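Local atomic coordinates of flagellin B1 (PDB entry 5YA6), a protein that probably serves as a flagellin subunit of the archaellum, the filament with which archaea swim, and binds a calcium ion. Residues K130-F142 with A150-Q162. Sequence-based numbering, arbitrary orientation. Where two conformers were deposited one is given.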
ATOM      1  N   LYS B 130     -14.931  11.119  -3.102  1.00 18.10           N
ATOM      2  CA  LYS B 130     -15.539  10.747  -4.373  1.00 20.81           C
ATOM      3  C   LYS B 130     -15.522   9.243  -4.460  1.00 18.77           C
ATOM      4  O   LYS B 130     -14.811   8.595  -3.669  1.00 18.78           O
ATOM      5  CB  LYS B 130     -14.725  11.285  -5.563  1.00 23.54           C
ATOM      6  CG  LYS B 130     -13.252  10.885  -5.531  1.00 30.27           C
ATOM      7  CD  LYS B 130     -12.714  10.735  -6.958  1.00 39.15           C
ATOM      8  CE  LYS B 130     -11.188  10.646  -6.994  1.00 42.77           C
ATOM      9  NZ  LYS B 130     -10.553  11.939  -6.612  1.00 45.30           N
ATOM     10  N   ALA B 131     -16.314   8.690  -5.390  1.00 17.44           N
ATOM     11  CA  ALA B 131     -16.308   7.249  -5.568  1.00 16.32           C
ATOM     12  C   ALA B 131     -15.050   6.887  -6.348  1.00 14.96           C
ATOM     13  O   ALA B 131     -14.520   7.700  -7.075  1.00 15.88           O
ATOM     14  CB  ALA B 131     -17.564   6.791  -6.277  1.00 16.72           C
ATOM     15  N   ILE B 132     -14.562   5.670  -6.155  1.00 12.36           N
ATOM     16  CA  ILE B 132     -13.319   5.264  -6.812  1.00 12.89           C
ATOM     17  C   ILE B 132     -13.590   4.866  -8.261  1.00 11.90           C
ATOM     18  O   ILE B 132     -14.385   3.938  -8.522  1.00 10.63           O
ATOM     19  CB  ILE B 132     -12.677   4.094  -6.073  1.00 12.55           C
ATOM     20  CG1 ILE B 132     -12.481   4.412  -4.562  1.00 12.66           C
ATOM     21  CG2 ILE B 132     -11.387   3.729  -6.748  1.00 12.81           C
ATOM     22  CD1 ILE B 132     -12.241   3.162  -3.775  1.00 15.93           C
ATOM     23  N   PRO B 133     -12.974   5.579  -9.215  1.00 11.35           N
ATOM     24  CA  PRO B 133     -13.258   5.241 -10.611  1.00 13.56           C
ATOM     25  C   PRO B 133     -12.511   4.017 -11.081  1.00 11.98           C
ATOM     26  O   PRO B 133     -11.693   3.423 -10.351  1.00 12.39           O
ATOM     27  CB  PRO B 133     -12.785   6.479 -11.367  1.00 14.40           C
ATOM     28  CG  PRO B 133     -11.807   7.117 -10.506  1.00 14.91           C
ATOM     29  CD  PRO B 133     -12.088   6.751  -9.087  1.00 14.02           C
ATOM     30  N   THR B 134     -12.815   3.597 -12.286  1.00 12.16           N
ATOM     31  CA  THR B 134     -12.195   2.424 -12.861  1.00 12.48           C
ATOM     32  C   THR B 134     -10.655   2.615 -12.975  1.00 13.24           C
ATOM     33  O   THR B 134     -10.154   3.744 -13.073  1.00 13.63           O
ATOM     34  CB  THR B 134     -12.779   2.187 -14.276  1.00 14.38           C
ATOM     35  OG1 THR B 134     -12.617   3.355 -15.071  1.00 15.48           O
ATOM     36  CG2 THR B 134     -14.208   1.794 -14.214  1.00 14.66           C
ATOM     37  N   ARG B 135      -9.942   1.486 -12.892  1.00 13.19           N
ATOM     38  CA  ARG B 135      -8.475   1.408 -13.109  1.00 14.92           C
ATOM     39  C   ARG B 135      -7.707   2.180 -12.060  1.00 13.12           C
ATOM     40  O   ARG B 135      -6.665   2.756 -12.365  1.00 15.28           O
ATOM     41  CB  ARG B 135      -8.099   1.867 -14.505  1.00 16.08           C
ATOM     42  CG  ARG B 135      -8.819   1.075 -15.583  1.00 18.28           C
ATOM     43  CD  ARG B 135      -8.013   1.122 -16.864  1.00 21.64           C
ATOM     44  NE  ARG B 135      -7.995   2.451 -17.439  1.00 22.51           N
ATOM     45  CZ  ARG B 135      -7.121   2.890 -18.337  1.00 26.09           C
ATOM     46  NH1 ARG B 135      -7.236   4.167 -18.822  1.00 23.14           N
ATOM     47  NH2 ARG B 135      -6.136   2.070 -18.762  1.00 26.10           N
ATOM     48  N   SER B 136      -8.206   2.198 -10.817  1.00 11.72           N
ATOM     49  CA  SER B 136      -7.631   2.962  -9.758  1.00 11.61           C
ATOM     50  C   SER B 136      -6.789   2.028  -8.830  1.00 11.62           C
ATOM     51  O   SER B 136      -7.242   0.978  -8.338  1.00 11.85           O
ATOM     52  CB  SER B 136      -8.683   3.590  -8.896  1.00 14.65           C
ATOM     53  OG  SER B 136      -9.291   4.716  -9.518  1.00 14.14           O
ATOM     54  N   GLU B 137      -5.600   2.506  -8.468  1.00 10.51           N
ATOM     55  CA  GLU B 137      -4.721   1.760  -7.546  1.00 10.97           C
ATOM     56  C   GLU B 137      -5.031   2.143  -6.104  1.00 10.53           C
ATOM     57  O   GLU B 137      -5.007   3.320  -5.722  1.00 12.11           O
ATOM     58  CB  GLU B 137      -3.252   2.118  -7.768  1.00 11.67           C
ATOM     59  CG  GLU B 137      -2.758   1.830  -9.144  1.00 12.73           C
ATOM     60  CD  GLU B 137      -2.570   0.386  -9.435  1.00 15.47           C
ATOM     61  OE1 GLU B 137      -2.997  -0.504  -8.655  1.00 15.28           O
ATOM     62  OE2 GLU B 137      -1.998   0.109 -10.522  1.00 20.24           O
ATOM     63  N   VAL B 138      -5.266   1.129  -5.274  1.00 10.79           N
ATOM     64  CA  VAL B 138      -5.444   1.297  -3.846  1.00  9.68           C
ATOM     65  C   VAL B 138      -4.496   0.410  -3.069  1.00 10.58           C
ATOM     66  O   VAL B 138      -4.407  -0.779  -3.371  1.00 10.87           O
ATOM     67  CB  VAL B 138      -6.920   0.940  -3.401  1.00 11.20           C
ATOM     68  CG1 VAL B 138      -7.079   1.264  -1.917  1.00 12.33           C
ATOM     69  CG2 VAL B 138      -7.890   1.847  -4.166  1.00 11.81           C
ATOM     70  N   SER B 139      -3.785   0.994  -2.105  1.00  9.50           N
ATOM     71  CA  SER B 139      -2.744   0.286  -1.316  1.00  9.93           C
ATOM     72  C   SER B 139      -2.983   0.582   0.156  1.00 12.62           C
ATOM     73  O   SER B 139      -3.455   1.667   0.535  1.00 15.24           O
ATOM     74  CB  SER B 139      -1.337   0.774  -1.713  1.00  9.75           C
ATOM     75  OG  SER B 139      -1.166   0.609  -3.079  1.00 11.81           O
ATOM     76  N   GLY B 140      -2.733  -0.371   1.027  1.00 11.29           N
ATOM     77  CA  GLY B 140      -2.950  -0.101   2.462  1.00 12.02           C
ATOM     78  C   GLY B 140      -2.508  -1.221   3.372  1.00  9.83           C
ATOM     79  O   GLY B 140      -2.133  -2.295   2.911  1.00  9.79           O
ATOM     80  N   GLN B 141      -2.581  -0.983   4.694  1.00  9.55           N
ATOM     81  CA  GLN B 141      -2.276  -1.981   5.679  1.00  9.46           C
ATOM     82  C   GLN B 141      -3.260  -1.734   6.838  1.00  9.50           C
ATOM     83  O   GLN B 141      -3.652  -0.600   7.114  1.00 10.33           O
ATOM     84  CB  GLN B 141      -0.838  -1.888   6.225  1.00  9.71           C
ATOM     85  CG  GLN B 141       0.207  -2.175   5.095  1.00  9.86           C
ATOM     86  CD  GLN B 141       1.622  -2.265   5.662  1.00 10.82           C
ATOM     87  OE1 GLN B 141       1.825  -2.216   6.870  1.00 11.22           O
ATOM     88  NE2 GLN B 141       2.615  -2.470   4.770  1.00  9.88           N
ATOM     89  N   PHE B 142      -3.667  -2.856   7.465  1.00  9.96           N
ATOM     90  CA  PHE B 142      -4.446  -2.833   8.731  1.00  9.87           C
ATOM     91  C   PHE B 142      -3.569  -3.321   9.850  1.00  9.72           C
ATOM     92  O   PHE B 142      -3.178  -4.483   9.884  1.00 10.79           O
ATOM     93  CB  PHE B 142      -5.671  -3.704   8.591  1.00 10.14           C
ATOM     94  CG  PHE B 142      -6.605  -3.615   9.807  1.00 10.04           C
ATOM     95  CD1 PHE B 142      -7.058  -2.398  10.230  1.00 10.99           C
ATOM     96  CD2 PHE B 142      -7.049  -4.763  10.453  1.00 10.85           C
ATOM     97  CE1 PHE B 142      -7.906  -2.293  11.310  1.00 12.05           C
ATOM     98  CE2 PHE B 142      -7.930  -4.650  11.517  1.00 11.43           C
ATOM     99  CZ  PHE B 142      -8.356  -3.427  11.933  1.00 10.87           C
ATOM    100  N   ALA B 150      -2.354  -6.864   8.219  1.00 11.29           N
ATOM    101  CA  ALA B 150      -2.992  -7.277   6.978  1.00 12.00           C
ATOM    102  C   ALA B 150      -2.614  -6.308   5.880  1.00 11.84           C
ATOM    103  O   ALA B 150      -2.487  -5.121   6.165  1.00 10.12           O
ATOM    104  CB  ALA B 150      -4.508  -7.357   7.192  1.00 13.67           C
ATOM    105  N   VAL B 151      -2.524  -6.749   4.640  1.00 10.58           N
ATOM    106  CA  VAL B 151      -2.066  -5.953   3.528  1.00 11.42           C
ATOM    107  C   VAL B 151      -3.179  -5.892   2.474  1.00 10.99           C
ATOM    108  O   VAL B 151      -3.773  -6.941   2.078  1.00 11.68           O
ATOM    109  CB  VAL B 151      -0.830  -6.602   2.844  1.00 12.82           C
ATOM    110  CG1 VAL B 151      -0.480  -5.840   1.572  1.00 14.33           C
ATOM    111  CG2 VAL B 151       0.300  -6.573   3.860  1.00 13.31           C
ATOM    112  N   ILE B 152      -3.501  -4.685   2.060  1.00 10.34           N
ATOM    113  CA  ILE B 152      -4.448  -4.381   1.027  1.00 10.60           C
ATOM    114  C   ILE B 152      -3.756  -3.883  -0.225  1.00 10.62           C
ATOM    115  O   ILE B 152      -2.959  -2.938  -0.156  1.00 10.34           O
ATOM    116  CB  ILE B 152      -5.437  -3.319   1.490  1.00 11.79           C
ATOM    117  CG1 ILE B 152      -6.272  -3.838   2.731  1.00 12.68           C
ATOM    118  CG2 ILE B 152      -6.374  -2.896   0.359  1.00 12.88           C
ATOM    119  CD1 ILE B 152      -5.633  -3.562   4.096  1.00 15.24           C
ATOM    120  N   GLN B 153      -3.901  -4.605  -1.265  1.00 10.90           N
ATOM    121  CA  GLN B 153      -3.501  -4.072  -2.629  0.50 11.26           C
ATOM    122  C   GLN B 153      -4.460  -4.514  -3.795  1.00 11.68           C
ATOM    123  O   GLN B 153      -4.691  -5.702  -4.051  1.00 13.02           O
ATOM    124  CB  GLN B 153      -2.157  -4.701  -2.988  0.50 10.76           C
ATOM    125  CG  GLN B 153      -1.645  -4.150  -4.327  0.50 10.73           C
ATOM    126  CD  GLN B 153      -1.735  -2.631  -4.492  0.50 10.34           C
ATOM    127  OE1 GLN B 153      -2.291  -2.071  -5.483  0.50 12.38           O
ATOM    128  NE2 GLN B 153      -1.186  -1.960  -3.499  0.50  8.22           N
ATOM    129  N   PHE B 154      -5.004  -3.536  -4.458  1.00 11.57           N
ATOM    130  CA  PHE B 154      -5.843  -3.861  -5.602  1.00 11.44           C
ATOM    131  C   PHE B 154      -5.870  -2.741  -6.583  1.00 11.59           C
ATOM    132  O   PHE B 154      -5.584  -1.590  -6.237  1.00 10.75           O
ATOM    133  CB  PHE B 154      -7.255  -4.253  -5.177  1.00 12.76           C
ATOM    134  CG  PHE B 154      -8.005  -3.202  -4.456  1.00 11.72           C
ATOM    135  CD1 PHE B 154      -8.764  -2.250  -5.153  1.00 11.76           C
ATOM    136  CD2 PHE B 154      -8.108  -3.230  -3.053  1.00 12.32           C
ATOM    137  CE1 PHE B 154      -9.513  -1.300  -4.467  1.00 11.57           C
ATOM    138  CE2 PHE B 154      -8.828  -2.295  -2.370  1.00 11.54           C
ATOM    139  CZ  PHE B 154      -9.522  -1.299  -3.042  1.00 11.81           C
ATOM    140  N   THR B 155      -6.181  -3.086  -7.814  1.00 13.23           N
ATOM    141  CA  THR B 155      -6.455  -2.120  -8.848  1.00 12.89           C
ATOM    142  C   THR B 155      -7.901  -2.348  -9.205  1.00 13.13           C
ATOM    143  O   THR B 155      -8.260  -3.465  -9.561  1.00 13.29           O
ATOM    144  CB  THR B 155      -5.593  -2.388 -10.109  1.00 13.96           C
ATOM    145  OG1 THR B 155      -4.239  -2.581  -9.725  1.00 14.52           O
ATOM    146  CG2 THR B 155      -5.744  -1.238 -11.110  1.00 14.67           C
ATOM    147  N   THR B 156      -8.747  -1.297  -9.135  1.00 11.01           N
ATOM    148  CA  THR B 156     -10.150  -1.519  -9.476  1.00 11.46           C
ATOM    149  C   THR B 156     -10.227  -1.879 -10.988  1.00 11.42           C
ATOM    150  O   THR B 156      -9.410  -1.436 -11.767  1.00 13.15           O
ATOM    151  CB  THR B 156     -11.052  -0.322  -9.202  1.00 11.08           C
ATOM    152  OG1 THR B 156     -10.664   0.812  -9.946  1.00 12.65           O
ATOM    153  CG2 THR B 156     -11.005  -0.031  -7.708  1.00 11.30           C
ATOM    154  N   PRO B 157     -11.232  -2.658 -11.350  1.00 13.20           N
ATOM    155  CA  PRO B 157     -11.302  -3.100 -12.758  1.00 14.77           C
ATOM    156  C   PRO B 157     -11.586  -1.928 -13.687  1.00 13.80           C
ATOM    157  O   PRO B 157     -12.020  -0.858 -13.237  1.00 14.57           O
ATOM    158  CB  PRO B 157     -12.453  -4.075 -12.752  1.00 14.94           C
ATOM    159  CG  PRO B 157     -13.261  -3.781 -11.558  1.00 16.25           C
ATOM    160  CD  PRO B 157     -12.241  -3.343 -10.532  1.00 13.79           C
ATOM    161  N   ALA B 158     -11.347  -2.130 -14.993  1.00 13.04           N
ATOM    162  CA  ALA B 158     -11.559  -1.108 -15.983  1.00 14.76           C
ATOM    163  C   ALA B 158     -13.054  -0.905 -16.359  1.00 14.53           C
ATOM    164  O   ALA B 158     -13.387   0.048 -17.035  1.00 15.64           O
ATOM    165  CB  ALA B 158     -10.732  -1.474 -17.231  1.00 14.73           C
ATOM    166  N   ALA B 159     -13.900  -1.817 -15.909  1.00 14.76           N
ATOM    167  CA  ALA B 159     -15.372  -1.674 -16.050  1.00 15.48           C
ATOM    168  C   ALA B 159     -16.046  -2.223 -14.823  1.00 15.04           C
ATOM    169  O   ALA B 159     -15.675  -3.317 -14.272  1.00 15.45           O
ATOM    170  CB  ALA B 159     -15.858  -2.389 -17.291  1.00 15.39           C
ATOM    171  N   TYR B 160     -17.041  -1.450 -14.350  1.00 13.94           N
ATOM    172  CA  TYR B 160     -17.869  -1.916 -13.277  1.00 15.45           C
ATOM    173  C   TYR B 160     -19.177  -2.461 -13.867  1.00 18.63           C
ATOM    174  O   TYR B 160     -19.952  -1.654 -14.434  1.00 17.75           O
ATOM    175  CB  TYR B 160     -18.178  -0.790 -12.300  1.00 14.95           C
ATOM    176  CG  TYR B 160     -16.940  -0.161 -11.603  1.00 13.60           C
ATOM    177  CD1 TYR B 160     -15.926  -0.953 -11.103  1.00 14.85           C
ATOM    178  CD2 TYR B 160     -16.808   1.178 -11.485  1.00 13.53           C
ATOM    179  CE1 TYR B 160     -14.836  -0.394 -10.451  1.00 14.89           C
ATOM    180  CE2 TYR B 160     -15.705   1.766 -10.853  1.00 13.13           C
ATOM    181  CZ  TYR B 160     -14.719   0.972 -10.351  1.00 13.72           C
ATOM    182  OH  TYR B 160     -13.642   1.469  -9.668  1.00 14.87           O
ATOM    183  N   THR B 161     -19.359  -3.779 -13.752  1.00 22.76           N
ATOM    184  CA  THR B 161     -20.445  -4.537 -14.410  1.00 25.19           C
ATOM    185  C   THR B 161     -21.565  -5.013 -13.518  1.00 27.37           C
ATOM    186  O   THR B 161     -22.586  -5.487 -14.063  1.00 28.65           O
ATOM    187  CB  THR B 161     -19.880  -5.807 -15.066  1.00 27.60           C
ATOM    188  OG1 THR B 161     -19.495  -6.727 -14.039  1.00 29.84           O
ATOM    189  CG2 THR B 161     -18.691  -5.483 -15.886  1.00 29.08           C
ATOM    190  N   GLN B 162     -21.395  -4.965 -12.190  1.00 24.92           N
ATOM    191  CA  GLN B 162     -22.431  -5.297 -11.230  1.00 25.20           C
ATOM    192  C   GLN B 162     -22.227  -4.509  -9.981  1.00 21.29           C
ATOM    193  O   GLN B 162     -21.201  -3.773  -9.838  1.00 19.54           O
ATOM    194  CB  GLN B 162     -22.425  -6.809 -10.948  1.00 27.27           C
ATOM    195  CG  GLN B 162     -21.165  -7.308 -10.277  1.00 33.17           C
ATOM    196  CD  GLN B 162     -20.611  -8.600 -10.847  1.00 41.73           C
ATOM    197  OE1 GLN B 162     -20.532  -8.790 -12.080  1.00 46.84           O
ATOM    198  NE2 GLN B 162     -20.182  -9.490  -9.949  1.00 40.57           N
TER
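Strands 137-142 and 150-155 form an antiparallel beta hairpin at one margin of the flagellin's main sheet, with V138 facing F154, G140 facing I152 and F142 facing A150 as hydrogen-bonded pairs. V138 N lies 2.9 Å from F154 O, nearly in line with the carbonyl bond. On the inner face, F154 CG sits between its backbone N and carbonyl carbon (chi1 61°), which swings the ring under V138, whose CB rests 3.7 Å from the ring centroid; the flat phenyl face suits this CH-pi contact, while L32 and V18 pack on the same side chain. The other face is mostly polar, V151 apart: in one of two conformers Q153 NE2 approaches S139 OG in the amide plane, and T155 OG1 reaches E137 OE1 at 2.6 Å from above the carboxylate plane. S139 OG and E137 O each bond Q141 NE2 of the second subunit. Beyond the strands, T156 N bonds S136 O at 2.8 Å, while T156 OG1 donates to P133 O and accepts a nearly straight bond from S136 N (169°). An alanine here would probably leave S136 N-H without this acceptor and P133 O with one fewer donor. Over the Y160 ring face lies T134 CG2, 3.9 Å from the centroid. Backbone pairing thus sets the register, the threonine hydroxyl ties the loop's backbone to the strand end, and one face turns to the hydrophobic core, the other, mostly polar, to the second subunit.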